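Local coordinates for flavodoxin (Fusobacterium nucleatum, PDB 6OHK), which binds flavin mononucleotide and carries electrons, probably as a donor to a number of redox enzymes, at residues K117-Y127 and R157-E168. The protein carries 1 engineered substitution. Residues are numbered along the deposited sequence; the frame is centred on the assembly and turned at random.
Sequences KVVGFTSTDGY and RIGDWITEIKKE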
loop_
_atom_site.group_PDB
_atom_site.type_symbol
_atom_site.label_atom_id
_atom_site.label_comp_id
_atom_site.label_asym_id
_atom_site.label_seq_id
_atom_site.Cartn_x
_atom_site.Cartn_y
_atom_site.Cartn_z
ATOM N N LYS A 117 5.593 11.932 -0.788
ATOM C CA LYS A 117 4.185 12.274 -0.774
ATOM C C LYS A 117 3.373 10.989 -0.832
ATOM O O LYS A 117 3.599 10.187 -1.734
ATOM C CB LYS A 117 3.930 13.104 -2.051
ATOM C CG LYS A 117 2.590 13.716 -2.189
ATOM C CD LYS A 117 2.487 14.557 -3.466
ATOM C CE LYS A 117 1.213 15.403 -3.336
ATOM N NZ LYS A 117 1.016 16.349 -4.459
ATOM N N VAL A 118 2.396 10.824 0.054
ATOM C CA VAL A 118 1.481 9.689 0.023
ATOM C C VAL A 118 0.179 10.155 -0.593
ATOM O O VAL A 118 -0.395 11.171 -0.162
ATOM C CB VAL A 118 1.248 9.100 1.425
ATOM C CG1 VAL A 118 0.214 7.981 1.358
ATOM C CG2 VAL A 118 2.576 8.599 1.957
ATOM N N VAL A 119 -0.282 9.451 -1.598
ATOM C CA VAL A 119 -1.487 9.789 -2.332
ATOM C C VAL A 119 -2.497 8.653 -2.221
ATOM O O VAL A 119 -2.160 7.553 -1.795
ATOM C CB VAL A 119 -1.153 10.097 -3.809
ATOM C CG1 VAL A 119 -0.240 11.324 -3.915
ATOM C CG2 VAL A 119 -0.485 8.904 -4.481
ATOM N N GLY A 120 -3.740 8.909 -2.618
ATOM C CA GLY A 120 -4.737 7.864 -2.575
ATOM C C GLY A 120 -5.298 7.567 -1.201
ATOM O O GLY A 120 -5.531 6.405 -0.870
ATOM N N PHE A 121 -5.528 8.589 -0.398
ATOM C CA PHE A 121 -6.345 8.387 0.796
ATOM C C PHE A 121 -7.753 7.956 0.371
ATOM O O PHE A 121 -8.229 8.269 -0.716
ATOM C CB PHE A 121 -6.433 9.672 1.627
ATOM C CG PHE A 121 -5.217 10.021 2.392
ATOM C CD1 PHE A 121 -3.994 9.417 2.194
ATOM C CD2 PHE A 121 -5.321 11.006 3.380
ATOM C CE1 PHE A 121 -2.914 9.799 2.961
ATOM C CE2 PHE A 121 -4.251 11.393 4.130
ATOM C CZ PHE A 121 -3.016 10.796 3.924
ATOM N N THR A 122 -8.432 7.211 1.237
ATOM C CA THR A 122 -9.730 6.646 0.906
ATOM C C THR A 122 -10.741 6.922 2.014
ATOM O O THR A 122 -10.396 7.131 3.177
ATOM C CB THR A 122 -9.665 5.136 0.624
ATOM O OG1 THR A 122 -9.194 4.420 1.782
ATOM C CG2 THR A 122 -8.765 4.839 -0.591
ATOM N N SER A 123 -12.004 6.923 1.610
ATOM C CA SER A 123 -13.089 7.118 2.554
ATOM C C SER A 123 -13.246 5.919 3.475
ATOM O O SER A 123 -13.126 4.766 3.051
ATOM C CB SER A 123 -14.372 7.288 1.756
ATOM O OG SER A 123 -15.488 7.344 2.631
ATOM N N THR A 124 -13.596 6.193 4.731
ATOM C CA THR A 124 -13.962 5.135 5.669
ATOM C C THR A 124 -15.401 4.631 5.500
ATOM O O THR A 124 -15.803 3.710 6.212
ATOM C CB THR A 124 -13.749 5.580 7.124
ATOM O OG1 THR A 124 -14.645 6.661 7.434
ATOM C CG2 THR A 124 -12.325 6.044 7.366
ATOM N N ASP A 125 -16.169 5.163 4.565
ATOM C CA ASP A 125 -17.536 4.697 4.372
ATOM C C ASP A 125 -17.552 3.219 3.993
ATOM O O ASP A 125 -16.793 2.772 3.132
ATOM C CB ASP A 125 -18.213 5.490 3.248
ATOM C CG ASP A 125 -18.507 6.935 3.613
ATOM O OD1 ASP A 125 -18.288 7.329 4.772
ATOM O OD2 ASP A 125 -18.965 7.668 2.705
ATOM N N GLY A 126 -18.447 2.463 4.623
ATOM C CA GLY A 126 -18.622 1.055 4.336
ATOM C C GLY A 126 -17.674 0.157 5.074
ATOM O O GLY A 126 -17.667 -1.049 4.818
ATOM N N TYR A 127 -16.858 0.702 5.961
ATOM C CA TYR A 127 -15.973 -0.073 6.812
ATOM C C TYR A 127 -16.454 0.004 8.248
ATOM O O TYR A 127 -17.072 0.989 8.665
ATOM C CB TYR A 127 -14.559 0.475 6.756
ATOM C CG TYR A 127 -13.864 0.320 5.447
ATOM C CD1 TYR A 127 -13.126 -0.819 5.164
ATOM C CD2 TYR A 127 -13.907 1.323 4.491
ATOM C CE1 TYR A 127 -12.438 -0.933 3.971
ATOM C CE2 TYR A 127 -13.229 1.212 3.306
ATOM C CZ TYR A 127 -12.499 0.096 3.041
ATOM O OH TYR A 127 -11.832 0.056 1.837
ATOM N N ARG A 157 -12.674 -1.256 -5.654
ATOM C CA ARG A 157 -11.818 -0.474 -4.768
ATOM C C ARG A 157 -10.458 -0.248 -5.398
ATOM O O ARG A 157 -9.950 0.886 -5.412
ATOM C CB ARG A 157 -11.672 -1.143 -3.410
ATOM C CG ARG A 157 -12.874 -0.964 -2.505
ATOM C CD ARG A 157 -12.771 -1.753 -1.229
ATOM N NE ARG A 157 -13.808 -1.356 -0.288
ATOM C CZ ARG A 157 -14.087 -2.014 0.830
ATOM N NH1 ARG A 157 -13.491 -3.154 1.118
ATOM N NH2 ARG A 157 -14.977 -1.515 1.664
ATOM N N ILE A 158 -9.867 -1.293 -5.946
ATOM C CA ILE A 158 -8.559 -1.160 -6.582
ATOM C C ILE A 158 -8.651 -0.295 -7.832
ATOM O O ILE A 158 -7.824 0.596 -8.036
ATOM C CB ILE A 158 -7.961 -2.541 -6.893
ATOM C CG1 ILE A 158 -7.670 -3.317 -5.609
ATOM C CG2 ILE A 158 -6.698 -2.391 -7.744
ATOM C CD1 ILE A 158 -7.209 -4.728 -5.846
ATOM N N GLY A 159 -9.607 -0.580 -8.720
ATOM C CA GLY A 159 -9.673 0.171 -9.973
ATOM C C GLY A 159 -9.861 1.653 -9.743
ATOM O O GLY A 159 -9.212 2.480 -10.385
ATOM N N ASP A 160 -10.751 2.017 -8.829
ATOM C CA ASP A 160 -10.960 3.419 -8.535
ATOM C C ASP A 160 -9.706 4.050 -7.950
ATOM O O ASP A 160 -9.372 5.198 -8.247
ATOM C CB ASP A 160 -12.078 3.586 -7.511
ATOM C CG ASP A 160 -13.460 3.314 -8.062
ATOM O OD1 ASP A 160 -13.634 3.148 -9.289
ATOM O OD2 ASP A 160 -14.383 3.272 -7.206
ATOM N N TRP A 161 -9.016 3.317 -7.073
ATOM C CA TRP A 161 -7.826 3.860 -6.423
ATOM C C TRP A 161 -6.678 4.060 -7.411
ATOM O O TRP A 161 -5.986 5.077 -7.374
ATOM C CB TRP A 161 -7.430 2.898 -5.309
ATOM C CG TRP A 161 -6.320 3.336 -4.429
ATOM C CD1 TRP A 161 -6.395 4.256 -3.429
ATOM C CD2 TRP A 161 -4.973 2.856 -4.435
ATOM N NE1 TRP A 161 -5.190 4.373 -2.800
ATOM C CE2 TRP A 161 -4.290 3.538 -3.405
ATOM C CE3 TRP A 161 -4.281 1.935 -5.207
ATOM C CZ2 TRP A 161 -2.960 3.281 -3.101
ATOM C CZ3 TRP A 161 -2.943 1.709 -4.901
ATOM C CH2 TRP A 161 -2.322 2.379 -3.864
ATOM N N ILE A 162 -6.468 3.082 -8.287
ATOM C CA ILE A 162 -5.421 3.222 -9.301
ATOM C C ILE A 162 -5.693 4.447 -10.175
ATOM O O ILE A 162 -4.781 5.230 -10.488
ATOM C CB ILE A 162 -5.293 1.929 -10.119
ATOM C CG1 ILE A 162 -4.742 0.791 -9.261
ATOM C CG2 ILE A 162 -4.447 2.134 -11.373
ATOM C CD1 ILE A 162 -3.303 0.944 -8.814
ATOM N N THR A 163 -6.954 4.652 -10.565
ATOM C CA THR A 163 -7.282 5.830 -11.362
ATOM C C THR A 163 -6.912 7.108 -10.627
ATOM O O THR A 163 -6.369 8.052 -11.229
ATOM C CB THR A 163 -8.763 5.798 -11.714
ATOM O OG1 THR A 163 -8.993 4.684 -12.570
ATOM C CG2 THR A 163 -9.240 7.052 -12.418
ATOM N N GLU A 164 -7.189 7.175 -9.322
ATOM C CA GLU A 164 -6.870 8.369 -8.563
ATOM C C GLU A 164 -5.376 8.585 -8.436
ATOM O O GLU A 164 -4.892 9.703 -8.641
ATOM C CB GLU A 164 -7.515 8.331 -7.185
ATOM C CG GLU A 164 -9.023 8.512 -7.210
ATOM C CD GLU A 164 -9.464 9.690 -8.071
ATOM O OE1 GLU A 164 -10.217 9.464 -9.047
ATOM O OE2 GLU A 164 -9.034 10.828 -7.780
ATOM N N ILE A 165 -4.623 7.550 -8.069
ATOM C CA ILE A 165 -3.218 7.812 -7.787
ATOM C C ILE A 165 -2.451 8.113 -9.060
ATOM O O ILE A 165 -1.459 8.864 -9.025
ATOM C CB ILE A 165 -2.536 6.725 -6.953
ATOM C CG1 ILE A 165 -2.371 5.421 -7.731
ATOM C CG2 ILE A 165 -3.280 6.517 -5.637
ATOM C CD1 ILE A 165 -1.653 4.337 -6.916
ATOM N N LYS A 166 -2.883 7.550 -10.182
ATOM C CA LYS A 166 -2.191 7.849 -11.441
ATOM C C LYS A 166 -2.174 9.346 -11.732
ATOM O O LYS A 166 -1.238 9.842 -12.379
ATOM C CB LYS A 166 -2.843 7.088 -12.602
ATOM C CG LYS A 166 -2.434 5.647 -12.665
ATOM C CD LYS A 166 -2.836 4.863 -13.871
ATOM C CE LYS A 166 -4.213 5.051 -14.413
ATOM N NZ LYS A 166 -4.162 4.563 -15.848
ATOM N N LYS A 167 -3.146 10.112 -11.249
ATOM C CA LYS A 167 -3.203 11.542 -11.474
ATOM C C LYS A 167 -2.085 12.297 -10.817
ATOM O O LYS A 167 -1.785 13.374 -11.204
ATOM C CB LYS A 167 -4.536 12.106 -10.986
ATOM C CG LYS A 167 -5.762 11.540 -11.658
ATOM C CD LYS A 167 -7.073 12.088 -11.083
ATOM C CE LYS A 167 -8.286 11.349 -11.607
ATOM N NZ LYS A 167 -9.583 11.754 -10.979
ATOM N N GLU A 168 -1.492 11.715 -9.781
ATOM C CA GLU A 168 -0.384 12.328 -9.068
ATOM C C GLU A 168 0.980 11.729 -9.414
ATOM O O GLU A 168 1.961 12.230 -9.047
ATOM C CB GLU A 168 -0.611 12.282 -7.559
ATOM C CG GLU A 168 -1.607 13.321 -7.069
ATOM C CD GLU A 168 -1.154 14.794 -7.086
ATOM O OE1 GLU A 168 -0.018 15.124 -6.882
ATOM O OE2 GLU A 168 -1.951 15.637 -7.287
HETATM O O HOH W 1 -16.633 0.775 1.282
#
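Gly120 and Ile165 bring the two backbones closest, their CA atoms 5.4 Å apart, where the chain leaving strand 117-118 runs alongside helix 154-166 and the residues that follow it. Gly120, with positive phi (77°), lets helix side chains come right up to its backbone: Gly120 CA rests 3.6 Å from Ile165 CG2. The Trp161 indole edge points at the same residue: NE1 donates to Gly120 O at 2.8 Å, meeting a lone pair in the carbonyl plane, with the oxygen almost in the ring plane. Thr122 CG2 touches Trp161 CD1 (3.7 Å). Ile165 CG2 also lies over one face of that indole and touches Val119 CG2, while Val119 CG1 packs on Glu168 CB. At the Lys117 end, the extended chain carries NZ to Glu168 OE1 (2.9 Å), a salt bridge in which NZ meets OE1 from above the carboxylate plane. At the other end, the Arg157 guanidinium stacks nearly parallel to the Tyr127 ring (7°) but displaced, NH2 over the ring rim and Tyr127 OH over the guanidinium centre; that hydroxyl bonds to Ala144 O, not to Arg157. Gln150 accepts from Arg157 NH1, and a water accepts from Arg157 NH2 and donates to Asp125 O. In this flavodoxin fold, helix 154-166 covers the loop after strand 117-118, which brings the Tyr127 side chain about 10 Å from the FMN; Trp161 also touches Leu143 of strand 139-145, and Ile158 and Ile162 reach helix 17-28.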